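Levansucrase (PDB 3OM4) belongs to the levansucrase/invertase family of carbohydrate-active enzymes, which are built on a five-bladed beta-propeller. Local coordinates at residues K46-A51 / K112-W117; L104-A109 / K118-V123. The protein carries 1 engineered substitution. All coordinates share one frame; numbering follows the deposited sequence.

In the fold
From the N terminus, the chain leaves helix 26-29 and enters a loop whose last part, residues 46-51, leads into strand 52-54. Strands 60-72, 84-92 and 101-108 follow before the chain returns at residues 112-117 to close contact 1, a loop of 60 residues. Contact 2 is the short closure, joining strands 101-108 and 118-122 into a hairpin with eight residues between its segments. The segments alternate along the chain, so the contacts cross: 112-117 lies in the hairpin's connection and runs straight into strand 118-122. Asn119 ND2 of contact 2 bonds Ser50 O of contact 1, tying the early loop to the hairpin and to the sheet that contains it.

Contact 1 (K46-A51 / K112-W117); sequences KNIASA and KSIDSW
Lys46 reaches across to Ile114 and Asp115. Extended beyond CG, its chain lays CD against Ile114 CG2 at 3.8 Å and carries NZ to Asp115 OD2, 2.9 Å away, in a salt bridge that meets the carboxylate from above its plane. A lysine suits this exposed margin, since its methylenes pack on an isoleucine while its amine pairs with an acid. The Lys46 carbonyl accepts from Thr424 OG1. The Asn47 amide is taken up by His422 N, which donates to OD1, and by Asn421 OD1, which pairs with ND2, but its backbone carbonyl lies beside water 1. Ile48 then brings CG1 to within 3.9 Å of Ile114 CD1, the two branched chains crossing at about a right angle. With CG1 anti to the backbone N (chi1 -176°), Ile114 carries that same CD1 up to the 46-48 backbone, 3.4 Å from Lys46 O. Ile48 also opens a type I turn closed by Ala51 N on its carbonyl. The small Ala49 presents only a methyl to Asp115, and its N donates to water 1 (2.7 Å), which in turn lies 2.6 Å from Asp115 OD1. Ser50 makes a second direct polar link: with chi1 at 69°, OG swings over to Trp117 O and donates at 2.6 Å from above the carbonyl plane. Water 2 accepts from Ser50 N and sits 2.7 Å from Trp117 O, so the two loops meet partly through ordered water. Around this loop-to-loop contact, strand 424-434 packs on both isoleucines through Thr424, and its Phe425 meets the Trp117 ring edge-to-face; Phe105 of strand 101-108 and Val65 of strand 60-72 pack against Ile48 and Ala51.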
ATOM      1  N   LYS A  46      21.378  -3.175   9.008  1.00 13.39           N
ATOM      2  CA  LYS A  46      22.125  -1.986   8.602  1.00 13.09           C
ATOM      3  C   LYS A  46      21.193  -0.894   8.091  1.00 12.65           C
ATOM      4  O   LYS A  46      20.161  -1.190   7.480  1.00 12.30           O
ATOM      5  CB  LYS A  46      23.089  -2.336   7.468  1.00 13.26           C
ATOM      6  CG  LYS A  46      24.297  -3.170   7.848  1.00 13.98           C
ATOM      7  CD  LYS A  46      25.127  -3.436   6.600  1.00 15.60           C
ATOM      8  CE  LYS A  46      26.407  -4.187   6.905  1.00 16.92           C
ATOM      9  NZ  LYS A  46      27.240  -4.322   5.676  1.00 18.01           N
ATOM     10  N   ASN A  47      21.572   0.364   8.327  1.00 12.34           N
ATOM     11  CA  ASN A  47      20.983   1.494   7.613  1.00 12.08           C
ATOM     12  C   ASN A  47      21.352   1.389   6.138  1.00 11.99           C
ATOM     13  O   ASN A  47      22.374   0.791   5.791  1.00 11.97           O
ATOM     14  CB  ASN A  47      21.526   2.833   8.130  1.00 12.00           C
ATOM     15  CG  ASN A  47      21.167   3.115   9.581  1.00 12.05           C
ATOM     16  OD1 ASN A  47      20.155   2.648  10.098  1.00 12.19           O
ATOM     17  ND2 ASN A  47      22.006   3.904  10.243  1.00 12.26           N
ATOM     18  N   ILE A  48      20.529   1.978   5.273  1.00 11.95           N
ATOM     19  CA  ILE A  48      20.894   2.146   3.871  1.00 11.97           C
ATOM     20  C   ILE A  48      21.977   3.219   3.817  1.00 12.29           C
ATOM     21  O   ILE A  48      21.697   4.396   4.036  1.00 11.97           O
ATOM     22  CB  ILE A  48      19.682   2.563   3.004  1.00 11.88           C
ATOM     23  CG1 ILE A  48      18.518   1.585   3.209  1.00 11.72           C
ATOM     24  CG2 ILE A  48      20.080   2.647   1.531  1.00 11.75           C
ATOM     25  CD1 ILE A  48      17.180   2.102   2.724  1.00 11.13           C
ATOM     26  N   ALA A  49      23.209   2.797   3.536  1.00 12.71           N
ATOM     27  CA  ALA A  49      24.378   3.682   3.586  1.00 13.33           C
ATOM     28  C   ALA A  49      24.258   4.894   2.662  1.00 13.58           C
ATOM     29  O   ALA A  49      24.683   5.998   3.014  1.00 13.81           O
ATOM     30  CB  ALA A  49      25.650   2.897   3.275  1.00 13.32           C
ATOM     31  N   SER A  50      23.670   4.679   1.489  1.00 14.03           N
ATOM     32  CA  SER A  50      23.519   5.731   0.487  1.00 14.52           C
ATOM     33  C   SER A  50      22.339   6.661   0.770  1.00 14.91           C
ATOM     34  O   SER A  50      22.198   7.699   0.119  1.00 14.72           O
ATOM     35  CB  SER A  50      23.385   5.124  -0.912  1.00 14.38           C
ATOM     36  OG  SER A  50      22.153   4.437  -1.052  1.00 14.57           O
ATOM     37  N   ALA A  51      21.500   6.287   1.738  1.00 15.50           N
ATOM     38  CA  ALA A  51      20.323   7.079   2.099  1.00 16.29           C
ATOM     39  C   ALA A  51      20.719   8.317   2.892  1.00 16.96           C
ATOM     40  O   ALA A  51      20.469   8.418   4.095  1.00 16.91           O
ATOM     41  CB  ALA A  51      19.320   6.238   2.874  1.00 16.18           C
ATOM     42  N   LYS A 112      23.993  -7.933  -4.284  1.00 21.45           N
ATOM     43  CA  LYS A 112      23.051  -8.471  -3.296  1.00 21.13           C
ATOM     44  C   LYS A 112      22.945  -7.673  -1.997  1.00 20.62           C
ATOM     45  O   LYS A 112      21.866  -7.585  -1.412  1.00 20.66           O
ATOM     46  CB  LYS A 112      23.374  -9.943  -2.984  1.00 21.24           C
ATOM     47  CG  LYS A 112      23.355 -10.891  -4.196  1.00 21.86           C
ATOM     48  CD  LYS A 112      22.037 -10.836  -4.986  1.00 23.00           C
ATOM     49  CE  LYS A 112      20.894 -11.557  -4.275  1.00 23.43           C
ATOM     50  NZ  LYS A 112      21.005 -13.042  -4.381  1.00 23.96           N
ATOM     51  N   SER A 113      24.060  -7.099  -1.550  1.00 20.17           N
ATOM     52  CA  SER A 113      24.121  -6.430  -0.248  1.00 19.53           C
ATOM     53  C   SER A 113      23.297  -5.142  -0.201  1.00 19.09           C
ATOM     54  O   SER A 113      23.045  -4.517  -1.234  1.00 18.92           O
ATOM     55  CB  SER A 113      25.575  -6.147   0.147  1.00 19.64           C
ATOM     56  OG  SER A 113      26.164  -5.162  -0.688  1.00 19.79           O
ATOM     57  N   ILE A 114      22.879  -4.760   1.004  1.00 18.47           N
ATOM     58  CA  ILE A 114      22.199  -3.483   1.218  1.00 18.01           C
ATOM     59  C   ILE A 114      23.140  -2.315   0.887  1.00 17.83           C
ATOM     60  O   ILE A 114      22.700  -1.275   0.394  1.00 17.62           O
ATOM     61  CB  ILE A 114      21.611  -3.360   2.662  1.00 17.91           C
ATOM     62  CG1 ILE A 114      20.827  -2.047   2.815  1.00 17.54           C
ATOM     63  CG2 ILE A 114      22.709  -3.526   3.727  1.00 17.74           C
ATOM     64  CD1 ILE A 114      20.071  -1.895   4.123  1.00 17.49           C
ATOM     65  N   ASP A 115      24.435  -2.511   1.137  1.00 17.70           N
ATOM     66  CA  ASP A 115      25.461  -1.517   0.806  1.00 17.58           C
ATOM     67  C   ASP A 115      25.601  -1.279  -0.704  1.00 17.26           C
ATOM     68  O   ASP A 115      26.204  -0.288  -1.124  1.00 17.23           O
ATOM     69  CB  ASP A 115      26.817  -1.915   1.410  1.00 17.85           C
ATOM     70  CG  ASP A 115      26.864  -1.761   2.929  1.00 18.28           C
ATOM     71  OD1 ASP A 115      26.035  -1.025   3.508  1.00 18.84           O
ATOM     72  OD2 ASP A 115      27.754  -2.376   3.552  1.00 19.61           O
ATOM     73  N   SER A 116      25.037  -2.180  -1.510  1.00 16.85           N
ATOM     74  CA  SER A 116      25.075  -2.072  -2.973  1.00 16.63           C
ATOM     75  C   SER A 116      24.017  -1.125  -3.544  1.00 16.28           C
ATOM     76  O   SER A 116      24.061  -0.779  -4.730  1.00 16.28           O
ATOM     77  CB  SER A 116      24.930  -3.452  -3.621  1.00 16.70           C
ATOM     78  OG  SER A 116      26.011  -4.301  -3.275  1.00 17.30           O
ATOM     79  N   TRP A 117      23.061  -0.726  -2.709  1.00 15.78           N
ATOM     80  CA  TRP A 117      22.021   0.211  -3.117  1.00 15.21           C
ATOM     81  C   TRP A 117      22.567   1.626  -3.138  1.00 15.20           C
ATOM     82  O   TRP A 117      22.911   2.182  -2.094  1.00 15.34           O
ATOM     83  CB  TRP A 117      20.812   0.128  -2.187  1.00 14.96           C
ATOM     84  CG  TRP A 117      20.001  -1.098  -2.403  1.00 13.64           C
ATOM     85  CD1 TRP A 117      20.026  -2.237  -1.656  1.00 12.99           C
ATOM     86  CD2 TRP A 117      19.046  -1.319  -3.446  1.00 12.30           C
ATOM     87  NE1 TRP A 117      19.144  -3.158  -2.166  1.00 12.13           N
ATOM     88  CE2 TRP A 117      18.529  -2.621  -3.266  1.00 12.05           C
ATOM     89  CE3 TRP A 117      18.577  -0.544  -4.515  1.00 11.28           C
ATOM     90  CZ2 TRP A 117      17.561  -3.166  -4.112  1.00 11.55           C
ATOM     91  CZ3 TRP A 117      17.616  -1.090  -5.363  1.00 10.68           C
ATOM     92  CH2 TRP A 117      17.122  -2.392  -5.155  1.00 11.31           C
TER
HETATM   93  O   HOH W   1      23.693   0.108   3.335  1.00 13.83           O
HETATM   94  O   HOH W   2      23.468   1.730   0.488  1.00 13.58           O

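Contact 2 (L104-A109 / K118-V123); sequences LFYKKA and KNAGRV
Tyr106 and Lys118 form a hydrogen-bonded antiparallel pair, with Lys118 N to Tyr106 O at 2.8 Å and Tyr106 N to Lys118 O at 2.9 Å. Farther along, Leu104 is gripped at both ends: its O accepts from Ala120 N (2.8 Å), while its N donates to Gly121 O (3.0 Å). Two residues stand opposite one, a beta bulge in the hairpin of strands 101-108 and 118-122, which forms part of a propeller sheet. Gly121 suits it, because its positive phi of 91° would press a CB against the preceding carbonyl. Asn119 OD1 accepts from Gly121 N (2.8 Å), an Asx turn that fastens the bulge, and ND2 goes on to Ser50 O. The Asn119 amide stacks over one face of the Phe105 ring, the planes 25° apart. On the other side of the sheet, chi1 of 64° folds the Tyr106 ring across the strands, where Lys118 CB sits 3.8 Å from its centroid in a CH-pi contact and Ala120 CB touches CE2. Tyr106 OH and Asn119 O share water 3, and Leu188 N bonds the hydroxyl. Lys118 NZ reaches Asn186 O. Leu104, buried against strands 84-92 and 187-200, packs CD2 on Ala120 CB and CB on Val123 CG2.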
ATOM      1  N   LEU A 104      14.910   7.757  -5.456  1.00 11.75           N
ATOM      2  CA  LEU A 104      15.171   6.661  -6.375  1.00 11.71           C
ATOM      3  C   LEU A 104      16.476   5.978  -5.996  1.00 11.75           C
ATOM      4  O   LEU A 104      17.552   6.572  -6.100  1.00 11.57           O
ATOM      5  CB  LEU A 104      15.213   7.161  -7.825  1.00 11.81           C
ATOM      6  CG  LEU A 104      15.118   6.137  -8.963  1.00 11.76           C
ATOM      7  CD1 LEU A 104      14.546   6.797 -10.203  1.00 12.23           C
ATOM      8  CD2 LEU A 104      16.462   5.468  -9.274  1.00 12.33           C
ATOM      9  N   PHE A 105      16.364   4.735  -5.534  1.00 11.77           N
ATOM     10  CA  PHE A 105      17.526   3.903  -5.240  1.00 12.02           C
ATOM     11  C   PHE A 105      17.717   2.893  -6.364  1.00 12.31           C
ATOM     12  O   PHE A 105      16.748   2.470  -6.996  1.00 12.25           O
ATOM     13  CB  PHE A 105      17.355   3.170  -3.906  1.00 11.95           C
ATOM     14  CG  PHE A 105      17.367   4.071  -2.705  1.00 11.86           C
ATOM     15  CD1 PHE A 105      18.563   4.386  -2.068  1.00 11.83           C
ATOM     16  CD2 PHE A 105      16.179   4.593  -2.200  1.00 11.46           C
ATOM     17  CE1 PHE A 105      18.580   5.217  -0.953  1.00 11.67           C
ATOM     18  CE2 PHE A 105      16.183   5.425  -1.083  1.00 11.46           C
ATOM     19  CZ  PHE A 105      17.385   5.737  -0.457  1.00 11.60           C
ATOM     20  N   TYR A 106      18.967   2.508  -6.605  1.00 12.89           N
ATOM     21  CA  TYR A 106      19.280   1.553  -7.668  1.00 13.31           C
ATOM     22  C   TYR A 106      20.461   0.650  -7.326  1.00 13.71           C
ATOM     23  O   TYR A 106      21.329   1.014  -6.535  1.00 13.54           O
ATOM     24  CB  TYR A 106      19.521   2.279  -8.995  1.00 13.31           C
ATOM     25  CG  TYR A 106      20.727   3.193  -9.002  1.00 13.56           C
ATOM     26  CD1 TYR A 106      21.925   2.788  -9.592  1.00 13.85           C
ATOM     27  CD2 TYR A 106      20.671   4.465  -8.423  1.00 13.97           C
ATOM     28  CE1 TYR A 106      23.033   3.619  -9.607  1.00 14.10           C
ATOM     29  CE2 TYR A 106      21.778   5.303  -8.430  1.00 14.35           C
ATOM     30  CZ  TYR A 106      22.956   4.872  -9.026  1.00 14.16           C
ATOM     31  OH  TYR A 106      24.057   5.691  -9.041  1.00 14.20           O
ATOM     32  N   LYS A 107      20.481  -0.528  -7.938  1.00 14.45           N
ATOM     33  CA  LYS A 107      21.468  -1.557  -7.626  1.00 15.30           C
ATOM     34  C   LYS A 107      21.730  -2.393  -8.870  1.00 15.85           C
ATOM     35  O   LYS A 107      20.795  -2.767  -9.580  1.00 15.72           O
ATOM     36  CB  LYS A 107      20.948  -2.441  -6.482  1.00 15.30           C
ATOM     37  CG  LYS A 107      21.803  -3.662  -6.139  1.00 16.15           C
ATOM     38  CD  LYS A 107      21.127  -4.581  -5.107  1.00 16.62           C
ATOM     39  CE  LYS A 107      19.902  -5.321  -5.664  1.00 17.07           C
ATOM     40  NZ  LYS A 107      20.212  -6.262  -6.779  1.00 17.12           N
ATOM     41  N   LYS A 108      23.006  -2.671  -9.137  1.00 16.81           N
ATOM     42  CA  LYS A 108      23.383  -3.619 -10.181  1.00 17.91           C
ATOM     43  C   LYS A 108      22.603  -4.912  -9.965  1.00 18.57           C
ATOM     44  O   LYS A 108      22.578  -5.446  -8.854  1.00 18.72           O
ATOM     45  CB  LYS A 108      24.892  -3.886 -10.150  1.00 17.86           C
ATOM     46  CG  LYS A 108      25.759  -2.701 -10.566  1.00 18.52           C
ATOM     47  CD  LYS A 108      25.826  -2.562 -12.082  1.00 19.34           C
ATOM     48  CE  LYS A 108      26.690  -1.381 -12.494  1.00 20.03           C
ATOM     49  NZ  LYS A 108      26.547  -1.091 -13.950  1.00 21.00           N
ATOM     50  N   ALA A 109      21.955  -5.396 -11.022  1.00 19.48           N
ATOM     51  CA  ALA A 109      21.032  -6.534 -10.935  1.00 20.32           C
ATOM     52  C   ALA A 109      21.589  -7.735 -10.166  1.00 20.85           C
ATOM     53  O   ALA A 109      20.840  -8.432  -9.476  1.00 21.20           O
ATOM     54  CB  ALA A 109      20.571  -6.956 -12.329  1.00 20.27           C
ATOM     55  N   LYS A 118      22.664   2.190  -4.338  1.00 14.93           N
ATOM     56  CA  LYS A 118      23.075   3.577  -4.512  1.00 14.80           C
ATOM     57  C   LYS A 118      21.841   4.473  -4.559  1.00 14.47           C
ATOM     58  O   LYS A 118      20.735   4.004  -4.831  1.00 14.45           O
ATOM     59  CB  LYS A 118      23.910   3.738  -5.784  1.00 14.94           C
ATOM     60  CG  LYS A 118      25.261   3.024  -5.736  1.00 15.85           C
ATOM     61  CD  LYS A 118      26.056   3.219  -7.023  1.00 17.34           C
ATOM     62  CE  LYS A 118      26.766   4.566  -7.047  1.00 18.75           C
ATOM     63  NZ  LYS A 118      27.712   4.671  -8.194  1.00 20.17           N
ATOM     64  N   ASN A 119      22.044   5.759  -4.293  1.00 14.06           N
ATOM     65  CA  ASN A 119      20.958   6.729  -4.206  1.00 13.78           C
ATOM     66  C   ASN A 119      21.072   7.784  -5.304  1.00 13.67           C
ATOM     67  O   ASN A 119      22.044   8.539  -5.350  1.00 13.42           O
ATOM     68  CB  ASN A 119      20.975   7.383  -2.820  1.00 13.73           C
ATOM     69  CG  ASN A 119      19.809   8.335  -2.585  1.00 13.95           C
ATOM     70  OD1 ASN A 119      18.901   8.460  -3.408  1.00 13.84           O
ATOM     71  ND2 ASN A 119      19.832   9.009  -1.443  1.00 13.91           N
ATOM     72  N   ALA A 120      20.073   7.823  -6.184  1.00 13.49           N
ATOM     73  CA  ALA A 120      20.037   8.802  -7.271  1.00 13.38           C
ATOM     74  C   ALA A 120      19.397  10.124  -6.829  1.00 13.31           C
ATOM     75  O   ALA A 120      19.305  11.069  -7.612  1.00 13.33           O
ATOM     76  CB  ALA A 120      19.317   8.225  -8.488  1.00 13.32           C
ATOM     77  N   GLY A 121      18.965  10.180  -5.570  1.00 13.15           N
ATOM     78  CA  GLY A 121      18.356  11.382  -5.005  1.00 13.34           C
ATOM     79  C   GLY A 121      16.850  11.407  -5.174  1.00 13.44           C
ATOM     80  O   GLY A 121      16.239  10.397  -5.533  1.00 13.27           O
ATOM     81  N   ARG A 122      16.254  12.569  -4.910  1.00 13.54           N
ATOM     82  CA  ARG A 122      14.812  12.753  -5.061  1.00 13.78           C
ATOM     83  C   ARG A 122      14.389  12.703  -6.523  1.00 13.75           C
ATOM     84  O   ARG A 122      15.082  13.231  -7.394  1.00 13.69           O
ATOM     85  CB  ARG A 122      14.371  14.083  -4.454  1.00 13.89           C
ATOM     86  CG  ARG A 122      14.207  14.072  -2.945  1.00 14.70           C
ATOM     87  CD  ARG A 122      13.674  15.408  -2.454  1.00 16.12           C
ATOM     88  NE  ARG A 122      12.392  15.735  -3.079  1.00 17.76           N
ATOM     89  CZ  ARG A 122      11.759  16.899  -2.955  1.00 18.47           C
ATOM     90  NH1 ARG A 122      12.281  17.877  -2.224  1.00 18.64           N
ATOM     91  NH2 ARG A 122      10.599  17.084  -3.571  1.00 19.37           N
ATOM     92  N   VAL A 123      13.248  12.066  -6.780  1.00 13.73           N
ATOM     93  CA  VAL A 123      12.655  12.019  -8.118  1.00 13.72           C
ATOM     94  C   VAL A 123      12.283  13.429  -8.583  1.00 13.99           C
ATOM     95  O   VAL A 123      12.527  13.800  -9.739  1.00 13.92           O
ATOM     96  CB  VAL A 123      11.401  11.098  -8.150  1.00 13.70           C
ATOM     97  CG1 VAL A 123      10.599  11.296  -9.429  1.00 13.23           C
ATOM     98  CG2 VAL A 123      11.806   9.641  -8.003  1.00 13.47           C
TER
HETATM   99  O   HOH W   3      23.875   8.059  -7.838  1.00 27.25           O